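Local coordinates for protein levoglucosan dehydrogenase (Pseudarthrobacter phenanthrenivorans, PDB 6A3F) that catalyses the NAD(+)-dependent oxidation of levoglucosan to 3-dehydrolevoglucosan, the 3-keto derivative of this anhydrosugar, at residues B[21-26]-B[55-60]; B[153-158]-B[374-379]; B[160-165]-B[314-319]; B[228-233]-B[268-273]. All coordinates share one frame; numbering follows the deposited sequence.

In the fold
Two domains and the join between them are sampled here. Contact 1 lies in the parallel sheet of the nucleotide-binding domain and closes first along the chain; the other three are nested, contact 4 inside the loop closed by contact 3, and that inside the loop closed by contact 2. Contacts 2 and 3 touch, with centres about 15 Å apart, and share helix 157-167. Contacts 3 and 4 involve the same nine-stranded sheet, their centres about 26 Å apart, whereas contacts 1 and 4 are about 42 Å apart on opposite sides of the chain's centre. Segment 374-379 returns to residues just after strand 147-149, an edge strand of the parallel sheet, so contact 2 stands between the two folds.

Contact 1 of 4, residues B[21-26]-B[55-60]; sequences MQNLNV and LPVRKV
The two strands run parallel, in register N23 with L55 through V26 with R58, their short axes 34° apart in direction and 4.7 Å apart at closest approach. L55 N, L24 N, V57 N and V26 N supply the alternating bonds to the opposite chain. V26 O ends the series by accepting both K59 N (3.0 Å) and V60 N (3.2 Å), just where an inverse gamma turn centred on R58 bends the second strand. On the face of N23, N25, L55 and V57, side chains of facing residues lie side by side: N23 OD1 sits 3.4 Å from L55 CB, and N25 OD1 the same 3.4 Å from V57 CB. N25 ND2 is bonded to D93 O, which holds this carboxamide in place beside K59, whose own amine forms a salt bridge with E79. With CG anti to the backbone N (chi1 -172°) and a bend at chi3, M21 lays its CE on L55 CD1, slightly closer than a usual van der Waals contact. Helix 35-48 connects the strands and touches both L55 and P56, completing the first beta-alpha-beta crossover of the NAD-binding Rossmann fold.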
# COMPACT_ATOMS: atom_id res chain seq x y z
N MET B 21 4.77 -44.51 14.38
CA MET B 21 4.16 -43.56 13.38
C MET B 21 3.64 -44.36 12.17
O MET B 21 4.40 -44.98 11.44
CB MET B 21 5.17 -42.52 12.89
CG MET B 21 4.57 -41.41 12.03
SD MET B 21 5.81 -40.25 11.40
CE MET B 21 7.06 -41.39 10.80
N GLN B 22 2.32 -44.30 11.96
CA GLN B 22 1.67 -45.14 10.98
C GLN B 22 1.75 -44.48 9.59
O GLN B 22 1.64 -43.25 9.44
CB GLN B 22 0.22 -45.39 11.39
CG GLN B 22 -0.38 -46.66 10.80
CD GLN B 22 -1.87 -46.76 10.99
OE1 GLN B 22 -2.43 -46.18 11.92
NE2 GLN B 22 -2.53 -47.50 10.10
N ASN B 23 1.93 -45.32 8.59
CA ASN B 23 1.69 -44.95 7.20
C ASN B 23 0.17 -44.92 6.94
O ASN B 23 -0.53 -45.86 7.29
CB ASN B 23 2.38 -45.93 6.27
CG ASN B 23 3.88 -45.78 6.27
OD1 ASN B 23 4.43 -44.82 6.78
ND2 ASN B 23 4.56 -46.74 5.66
N LEU B 24 -0.35 -43.83 6.37
CA LEU B 24 -1.75 -43.73 5.98
C LEU B 24 -1.82 -43.54 4.45
O LEU B 24 -1.25 -42.58 3.88
CB LEU B 24 -2.45 -42.59 6.72
CG LEU B 24 -2.75 -42.81 8.20
CD1 LEU B 24 -3.14 -41.52 8.85
CD2 LEU B 24 -3.84 -43.85 8.42
N ASN B 25 -2.49 -44.50 3.80
CA ASN B 25 -2.53 -44.59 2.36
C ASN B 25 -3.68 -43.71 1.88
O ASN B 25 -4.84 -43.90 2.23
CB ASN B 25 -2.66 -46.04 1.89
CG ASN B 25 -1.43 -46.88 2.14
OD1 ASN B 25 -0.30 -46.43 1.94
ND2 ASN B 25 -1.62 -48.13 2.52
N VAL B 26 -3.32 -42.75 1.03
CA VAL B 26 -4.26 -41.79 0.46
C VAL B 26 -4.62 -42.21 -0.95
O VAL B 26 -3.73 -42.46 -1.78
CB VAL B 26 -3.66 -40.36 0.41
CG1 VAL B 26 -4.61 -39.38 -0.25
CG2 VAL B 26 -3.25 -39.89 1.79
N LEU B 55 2.42 -40.63 8.46
CA LEU B 55 3.12 -40.46 7.20
C LEU B 55 2.15 -40.65 6.04
O LEU B 55 1.74 -41.77 5.77
CB LEU B 55 4.27 -41.46 7.11
CG LEU B 55 5.63 -40.96 7.61
CD1 LEU B 55 6.70 -42.04 7.47
CD2 LEU B 55 6.03 -39.69 6.86
N PRO B 56 1.80 -39.57 5.34
CA PRO B 56 0.88 -39.75 4.21
C PRO B 56 1.61 -40.52 3.10
O PRO B 56 2.78 -40.27 2.82
CB PRO B 56 0.51 -38.33 3.76
CG PRO B 56 0.85 -37.46 4.95
CD PRO B 56 2.04 -38.14 5.59
N VAL B 57 0.92 -41.47 2.48
CA VAL B 57 1.46 -42.17 1.34
C VAL B 57 0.51 -41.92 0.16
O VAL B 57 -0.71 -42.09 0.28
CB VAL B 57 1.62 -43.69 1.60
CG1 VAL B 57 2.02 -44.41 0.32
CG2 VAL B 57 2.62 -44.01 2.70
N ARG B 58 1.08 -41.50 -0.95
CA ARG B 58 0.33 -41.23 -2.14
C ARG B 58 0.10 -42.58 -2.83
O ARG B 58 0.87 -42.96 -3.68
CB ARG B 58 1.09 -40.25 -3.05
CG ARG B 58 1.31 -38.87 -2.43
CD ARG B 58 2.29 -37.98 -3.16
NE ARG B 58 3.66 -38.25 -2.73
CZ ARG B 58 4.77 -38.01 -3.42
NH1 ARG B 58 4.73 -37.51 -4.64
NH2 ARG B 58 5.93 -38.35 -2.89
N LYS B 59 -0.94 -43.28 -2.41
CA LYS B 59 -1.06 -44.70 -2.72
C LYS B 59 -1.69 -44.87 -4.11
O LYS B 59 -1.14 -45.60 -4.97
CB LYS B 59 -1.87 -45.44 -1.65
CG LYS B 59 -1.86 -46.96 -1.80
CD LYS B 59 -0.47 -47.55 -1.81
CE LYS B 59 -0.49 -49.03 -1.49
NZ LYS B 59 0.85 -49.54 -1.12
N VAL B 60 -2.81 -44.21 -4.33
CA VAL B 60 -3.55 -44.39 -5.58
C VAL B 60 -4.24 -43.09 -5.98
O VAL B 60 -4.72 -42.38 -5.12
CB VAL B 60 -4.58 -45.53 -5.42
CG1 VAL B 60 -5.68 -45.21 -4.43
CG2 VAL B 60 -5.17 -45.93 -6.75

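Contact 2 of 4, residues B[153-158]-B[374-379]; sequences YRRTPA and GSVSPS
The R154 guanidinium carries P378 on one face, with the proline CD 3.8 Å above the plane and offset toward the rim, while water 1 lies in plane at its edge. The R155 guanidinium is met at its edge instead, by S377 O in its plane and by water 2. In this Gfo/Idh/MocA-family enzyme, the two neighbouring arginines tie the chain just beyond Rossmann strand 147-149 to the loop between helices 355-371 and 380-399. R155 grips the single carbonyl oxygen end-on: NH1 to S377 O is 2.7 Å and NH2 to S377 O is 2.9 Å, the NH1 bond using a lone pair in the carbonyl plane. Its NE makes a salt bridge with D365, so all three nitrogens of the group have partners. R154 NH2 also makes a salt bridge, with D216; bends at chi2 and chi3 bring the R154 guanidinium over the ring of P378, a residue entered through a cis peptide. Y153, which binds levoglucosan, begins the same segment. The R154 bond is the longest of the three: R154 NH1 reaches S377 OG at 3.1 Å, with the hydroxyl oxygen 27° out of the guanidinium plane.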
# COMPACT_ATOMS: atom_id res chain seq x y z
N TYR B 153 -8.27 -21.70 2.97
CA TYR B 153 -7.82 -20.35 3.17
C TYR B 153 -7.94 -19.94 4.63
O TYR B 153 -7.21 -19.03 5.05
CB TYR B 153 -8.55 -19.35 2.28
CG TYR B 153 -8.24 -19.46 0.82
CD1 TYR B 153 -6.97 -19.20 0.33
CD2 TYR B 153 -9.23 -19.90 -0.07
CE1 TYR B 153 -6.70 -19.29 -1.02
CE2 TYR B 153 -8.96 -20.02 -1.42
CZ TYR B 153 -7.70 -19.67 -1.90
OH TYR B 153 -7.40 -19.75 -3.24
N ARG B 154 -8.75 -20.62 5.43
CA ARG B 154 -8.78 -20.24 6.85
C ARG B 154 -7.48 -20.67 7.57
O ARG B 154 -7.28 -20.20 8.70
CB ARG B 154 -10.03 -20.79 7.53
CG ARG B 154 -9.97 -22.27 7.86
CD ARG B 154 -10.63 -22.70 9.17
NE ARG B 154 -12.10 -22.67 9.13
CZ ARG B 154 -12.89 -23.20 10.08
NH1 ARG B 154 -12.34 -23.79 11.13
NH2 ARG B 154 -14.20 -23.09 10.00
N ARG B 155 -6.64 -21.51 6.96
CA ARG B 155 -5.40 -21.93 7.53
C ARG B 155 -4.24 -21.09 6.95
O ARG B 155 -3.08 -21.44 7.14
CB ARG B 155 -5.19 -23.44 7.34
CG ARG B 155 -5.95 -24.26 8.39
CD ARG B 155 -5.98 -25.75 8.17
NE ARG B 155 -6.36 -26.42 9.41
CZ ARG B 155 -7.60 -26.60 9.87
NH1 ARG B 155 -8.65 -26.18 9.20
NH2 ARG B 155 -7.76 -27.23 11.04
N THR B 156 -4.52 -20.00 6.25
CA THR B 156 -3.51 -18.96 6.06
C THR B 156 -3.08 -18.46 7.45
O THR B 156 -3.94 -18.09 8.25
CB THR B 156 -4.04 -17.77 5.25
OG1 THR B 156 -4.66 -18.15 4.00
CG2 THR B 156 -2.96 -16.75 4.94
N PRO B 157 -1.77 -18.45 7.73
CA PRO B 157 -1.39 -18.11 9.08
C PRO B 157 -2.00 -16.78 9.54
O PRO B 157 -2.41 -16.69 10.69
CB PRO B 157 0.13 -18.14 9.07
CG PRO B 157 0.41 -19.22 8.07
CD PRO B 157 -0.64 -19.00 7.00
N ALA B 158 -2.04 -15.77 8.69
CA ALA B 158 -2.62 -14.47 9.01
C ALA B 158 -4.08 -14.58 9.50
O ALA B 158 -4.52 -13.82 10.33
CB ALA B 158 -2.52 -13.58 7.81
N GLY B 374 -9.46 -38.00 16.90
CA GLY B 374 -10.32 -36.86 17.19
C GLY B 374 -10.97 -36.31 15.92
O GLY B 374 -11.05 -37.00 14.90
N SER B 375 -11.42 -35.07 15.99
CA SER B 375 -12.06 -34.44 14.86
C SER B 375 -11.32 -33.15 14.44
O SER B 375 -10.46 -32.66 15.15
CB SER B 375 -13.47 -34.16 15.19
OG SER B 375 -13.51 -33.21 16.21
N VAL B 376 -11.70 -32.62 13.28
CA VAL B 376 -11.07 -31.47 12.72
C VAL B 376 -12.14 -30.46 12.33
O VAL B 376 -13.35 -30.78 12.11
CB VAL B 376 -10.17 -31.87 11.55
CG1 VAL B 376 -10.95 -32.18 10.29
CG2 VAL B 376 -9.10 -30.83 11.31
N SER B 377 -11.69 -29.20 12.29
CA SER B 377 -12.51 -28.10 11.81
C SER B 377 -11.83 -27.43 10.61
O SER B 377 -10.60 -27.24 10.66
CB SER B 377 -12.70 -27.11 12.94
OG SER B 377 -13.68 -26.16 12.56
N PRO B 378 -12.56 -27.09 9.54
CA PRO B 378 -13.98 -27.40 9.31
C PRO B 378 -14.28 -28.84 8.83
O PRO B 378 -13.60 -29.38 7.93
CB PRO B 378 -14.37 -26.39 8.24
CG PRO B 378 -13.10 -26.27 7.39
CD PRO B 378 -11.94 -26.55 8.33
N SER B 379 -15.32 -29.41 9.44
CA SER B 379 -15.77 -30.77 9.14
C SER B 379 -16.92 -30.74 8.13
O SER B 379 -17.32 -29.71 7.60
CB SER B 379 -16.19 -31.48 10.40
OG SER B 379 -17.49 -31.03 10.79
O HOH W 1 -15.91 -23.78 12.12
O HOH W 2 -9.48 -28.27 13.73

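Contact 3 of 4, residues B[160-165]-B[314-319]; sequences ALAKKY and DELQVA
Y165 N donates to L161 O at 3.0 Å, an ordinary bond of the alpha helix; L161 and Y165, one turn apart, both turn toward the strand. The same carbonyl oxygen, L161 O, also stands 3.5 Å above one face of the Y165 ring, offset toward its rim. The contact is a helix laid on a beta-sheet, the alpha/beta packing of the substrate-binding domain: helix 157-167 runs nearly along strand 315-320, the segment axes 9.5 Å apart and 25° from parallel. No hydrogen bond joins the two elements; the side chains that meet do so through carbon, and L316 CD2 also lies against the helix backbone at A162 N. One branch of L316 does most of the work. Its CG is swung away from its own backbone N (chi1 -169°), which extends the side chain toward the helix and sets CD2 among three helix residues. L161 meets this methyl with CG at 3.9 Å, and A162 CB lies at 4.0 Å from the same L316 CD2. I306 of the adjoining strand 304-309 packs against A162, L316 and V318, so the leucine is buried from the sheet side as well. The tyrosine ring slides past L316 in the opposite direction, its OH leading on to D326 O of the third subunit, to which it is hydrogen-bonded. The buried ring thus spans a fold contact and a subunit interface, and K164 adds a salt bridge to D326 of the same neighbour. At the ring, one carbon serves two partners: Y165 CE2 lies 3.6 Å from L316 CD2 and 3.7 Å from V318 CG1.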
# COMPACT_ATOMS: atom_id res chain seq x y z
N ALA B 160 -5.51 -17.37 10.88
CA ALA B 160 -5.42 -18.00 12.22
C ALA B 160 -4.93 -16.98 13.25
O ALA B 160 -5.32 -17.05 14.40
CB ALA B 160 -4.51 -19.18 12.18
N LEU B 161 -4.05 -16.06 12.86
CA LEU B 161 -3.62 -14.96 13.74
C LEU B 161 -4.80 -14.05 14.11
O LEU B 161 -4.93 -13.58 15.25
CB LEU B 161 -2.52 -14.15 13.02
CG LEU B 161 -1.99 -12.96 13.82
CD1 LEU B 161 -1.38 -13.43 15.14
CD2 LEU B 161 -0.92 -12.22 13.01
N ALA B 162 -5.63 -13.71 13.13
CA ALA B 162 -6.86 -12.91 13.39
C ALA B 162 -7.73 -13.63 14.44
O ALA B 162 -8.27 -13.01 15.40
CB ALA B 162 -7.65 -12.73 12.11
N LYS B 163 -7.86 -14.93 14.26
CA LYS B 163 -8.65 -15.74 15.23
C LYS B 163 -8.03 -15.66 16.63
O LYS B 163 -8.75 -15.47 17.63
CB LYS B 163 -8.74 -17.18 14.75
CG LYS B 163 -9.42 -18.15 15.70
CD LYS B 163 -10.89 -17.86 15.87
CE LYS B 163 -11.63 -18.98 16.58
NZ LYS B 163 -13.06 -18.66 16.66
N LYS B 164 -6.71 -15.67 16.69
CA LYS B 164 -6.02 -15.65 17.97
C LYS B 164 -6.32 -14.31 18.68
O LYS B 164 -6.67 -14.30 19.89
CB LYS B 164 -4.53 -15.87 17.80
CG LYS B 164 -3.73 -15.70 19.09
CD LYS B 164 -2.26 -15.53 18.91
CE LYS B 164 -1.52 -15.63 20.24
NZ LYS B 164 -0.04 -15.54 20.06
N TYR B 165 -6.17 -13.20 17.95
CA TYR B 165 -6.47 -11.90 18.48
C TYR B 165 -7.90 -11.84 18.97
O TYR B 165 -8.18 -11.30 20.03
CB TYR B 165 -6.29 -10.77 17.45
CG TYR B 165 -4.88 -10.51 16.95
CD1 TYR B 165 -3.74 -10.91 17.62
CD2 TYR B 165 -4.71 -9.86 15.73
CE1 TYR B 165 -2.47 -10.60 17.14
CE2 TYR B 165 -3.45 -9.59 15.21
CZ TYR B 165 -2.32 -9.96 15.92
OH TYR B 165 -1.08 -9.70 15.40
N ASP B 314 0.78 -12.83 3.45
CA ASP B 314 1.74 -12.79 4.54
C ASP B 314 1.43 -11.78 5.63
O ASP B 314 2.04 -11.85 6.72
CB ASP B 314 3.16 -12.51 4.03
CG ASP B 314 3.70 -13.63 3.13
OD1 ASP B 314 4.12 -14.66 3.66
OD2 ASP B 314 3.71 -13.43 1.88
N GLU B 315 0.52 -10.86 5.34
CA GLU B 315 0.21 -9.73 6.14
C GLU B 315 -1.14 -9.90 6.84
O GLU B 315 -2.12 -10.35 6.22
CB GLU B 315 0.04 -8.47 5.28
CG GLU B 315 1.32 -7.99 4.66
CD GLU B 315 1.16 -6.86 3.67
OE1 GLU B 315 0.12 -6.16 3.69
OE2 GLU B 315 2.08 -6.68 2.88
N LEU B 316 -1.20 -9.39 8.07
CA LEU B 316 -2.44 -9.05 8.73
C LEU B 316 -2.39 -7.61 9.24
O LEU B 316 -1.40 -7.24 9.82
CB LEU B 316 -2.74 -9.98 9.92
CG LEU B 316 -4.15 -9.84 10.48
CD1 LEU B 316 -5.20 -10.39 9.51
CD2 LEU B 316 -4.28 -10.58 11.81
N GLN B 317 -3.42 -6.82 9.00
CA GLN B 317 -3.47 -5.50 9.53
C GLN B 317 -4.34 -5.49 10.80
O GLN B 317 -5.46 -6.02 10.80
CB GLN B 317 -3.98 -4.50 8.51
CG GLN B 317 -3.10 -4.45 7.28
CD GLN B 317 -3.60 -3.48 6.25
OE1 GLN B 317 -3.92 -3.85 5.12
NE2 GLN B 317 -3.67 -2.22 6.61
N VAL B 318 -3.85 -4.84 11.84
CA VAL B 318 -4.63 -4.76 13.10
C VAL B 318 -4.42 -3.40 13.74
O VAL B 318 -3.31 -2.93 13.79
CB VAL B 318 -4.30 -5.89 14.08
CG1 VAL B 318 -2.82 -5.99 14.45
CG2 VAL B 318 -5.19 -5.86 15.32
N ALA B 319 -5.53 -2.79 14.19
CA ALA B 319 -5.52 -1.50 14.84
C ALA B 319 -6.07 -1.72 16.25
O ALA B 319 -7.17 -2.23 16.34
CB ALA B 319 -6.35 -0.50 14.06

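Contact 4 of 4, residues B[228-233]-B[268-273]; sequences VNAVLS and VMTMIR
T270 can be followed outward from its CB, which lies 3.8 Å from A230 CB and just as far from N229 O. With OG1 held opposite the residue's own N (chi1 -173°), the hydroxyl turns to the carbonyl of the next residue and donates to M271 O at 3.0 Å, while passing 3.2 Å from N229 O and 3.6 Å from V228 CB. M271 O also receives N229 N, and the two donors arrive from opposite faces of the carbonyl plane. The hydroxyl proton is thus spent on the backbone, leaving a side chain that can lie among V228 and A230 without bringing an unpaired donor into the core. The strands are antiparallel, at 171°, and the hydrogen-bonded pairs N229 with M271 and V231 with M269 alternate with the non-hydrogen-bonded pairs of A230 with T270 and L232 with V268. On the T270 face L232 and V268 lie side by side, with L232 CD2 only 3.5 Å from V268 CG2, and helix 380-399 packs against V228 and A230. On the other face the extended chain of M269 runs alongside V231, its CE 4.0 Å from V231 CB. That face meets the fourth subunit, where N229 packs on M271 of the neighbour and M271 on its N229, while V231 touches W402 of that neighbouring subunit. The chemistry implies a division of labour: the V228, A230, T270 face, its hydroxyl internally satisfied, packs on helix 380-399, and the N229, V231, M269, M271 face on another subunit.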
# COMPACT_ATOMS: atom_id res chain seq x y z
N VAL B 228 -30.01 -14.00 6.45
CA VAL B 228 -29.39 -13.34 5.30
C VAL B 228 -30.43 -12.62 4.42
O VAL B 228 -31.63 -12.92 4.40
CB VAL B 228 -28.63 -14.39 4.47
CG1 VAL B 228 -27.48 -15.02 5.24
CG2 VAL B 228 -29.59 -15.47 3.95
N ASN B 229 -29.93 -11.67 3.62
CA ASN B 229 -30.74 -10.93 2.68
C ASN B 229 -29.85 -10.59 1.48
O ASN B 229 -28.81 -9.89 1.63
CB ASN B 229 -31.34 -9.68 3.31
CG ASN B 229 -32.56 -9.13 2.59
OD1 ASN B 229 -32.61 -9.04 1.38
ND2 ASN B 229 -33.55 -8.72 3.35
N ALA B 230 -30.20 -11.12 0.30
CA ALA B 230 -29.21 -11.21 -0.77
C ALA B 230 -29.74 -10.73 -2.12
O ALA B 230 -30.93 -10.63 -2.37
CB ALA B 230 -28.69 -12.62 -0.92
N VAL B 231 -28.77 -10.49 -3.01
CA VAL B 231 -29.02 -10.24 -4.41
C VAL B 231 -28.01 -11.07 -5.21
O VAL B 231 -26.82 -10.95 -4.98
CB VAL B 231 -28.91 -8.75 -4.80
CG1 VAL B 231 -29.05 -8.55 -6.32
CG2 VAL B 231 -29.89 -7.88 -4.03
N LEU B 232 -28.50 -11.84 -6.21
CA LEU B 232 -27.63 -12.54 -7.14
C LEU B 232 -27.70 -11.88 -8.52
O LEU B 232 -28.77 -11.53 -8.98
CB LEU B 232 -28.08 -14.00 -7.26
CG LEU B 232 -28.05 -14.80 -5.97
CD1 LEU B 232 -28.83 -16.10 -6.17
CD2 LEU B 232 -26.63 -15.10 -5.55
N SER B 233 -26.56 -11.78 -9.18
CA SER B 233 -26.49 -11.16 -10.44
C SER B 233 -25.73 -12.07 -11.41
O SER B 233 -24.77 -12.77 -11.02
CB SER B 233 -25.83 -9.81 -10.35
OG SER B 233 -26.48 -8.98 -9.40
N VAL B 268 -22.64 -12.34 -6.01
CA VAL B 268 -23.55 -12.41 -4.91
C VAL B 268 -23.19 -11.29 -3.93
O VAL B 268 -22.03 -11.08 -3.63
CB VAL B 268 -23.53 -13.79 -4.22
CG1 VAL B 268 -22.16 -14.21 -3.75
CG2 VAL B 268 -24.53 -13.84 -3.07
N MET B 269 -24.19 -10.54 -3.47
CA MET B 269 -23.98 -9.79 -2.23
C MET B 269 -25.08 -10.15 -1.23
O MET B 269 -26.23 -10.38 -1.62
CB MET B 269 -23.92 -8.28 -2.48
CG MET B 269 -25.19 -7.60 -2.88
SD MET B 269 -25.05 -5.80 -3.20
CE MET B 269 -26.55 -5.55 -4.16
N THR B 270 -24.70 -10.22 0.04
CA THR B 270 -25.68 -10.57 1.06
C THR B 270 -25.36 -9.77 2.31
O THR B 270 -24.16 -9.70 2.71
CB THR B 270 -25.72 -12.07 1.32
OG1 THR B 270 -26.81 -12.33 2.21
CG2 THR B 270 -24.44 -12.63 1.91
N MET B 271 -26.41 -9.23 2.95
CA MET B 271 -26.28 -8.74 4.32
C MET B 271 -26.51 -9.92 5.27
O MET B 271 -27.10 -10.96 4.91
CB MET B 271 -27.24 -7.60 4.61
CG MET B 271 -27.18 -6.43 3.63
SD MET B 271 -28.09 -4.95 4.15
CE MET B 271 -29.78 -5.46 3.81
N ILE B 272 -25.97 -9.82 6.49
CA ILE B 272 -25.95 -10.90 7.44
C ILE B 272 -26.31 -10.34 8.82
O ILE B 272 -25.82 -9.27 9.23
CB ILE B 272 -24.57 -11.56 7.52
CG1 ILE B 272 -24.08 -12.05 6.16
CG2 ILE B 272 -24.52 -12.64 8.61
CD1 ILE B 272 -22.58 -12.18 6.12
N ARG B 273 -27.20 -11.07 9.50
CA ARG B 273 -27.33 -10.92 10.92
C ARG B 273 -26.73 -12.16 11.56
O ARG B 273 -27.16 -13.29 11.31
CB ARG B 273 -28.79 -10.68 11.35
CG ARG B 273 -28.95 -10.72 12.86
CD ARG B 273 -28.38 -9.49 13.61
NE ARG B 273 -29.14 -8.32 13.18
CZ ARG B 273 -28.94 -7.09 13.61
NH1 ARG B 273 -28.04 -6.87 14.56
NH2 ARG B 273 -29.59 -6.09 13.05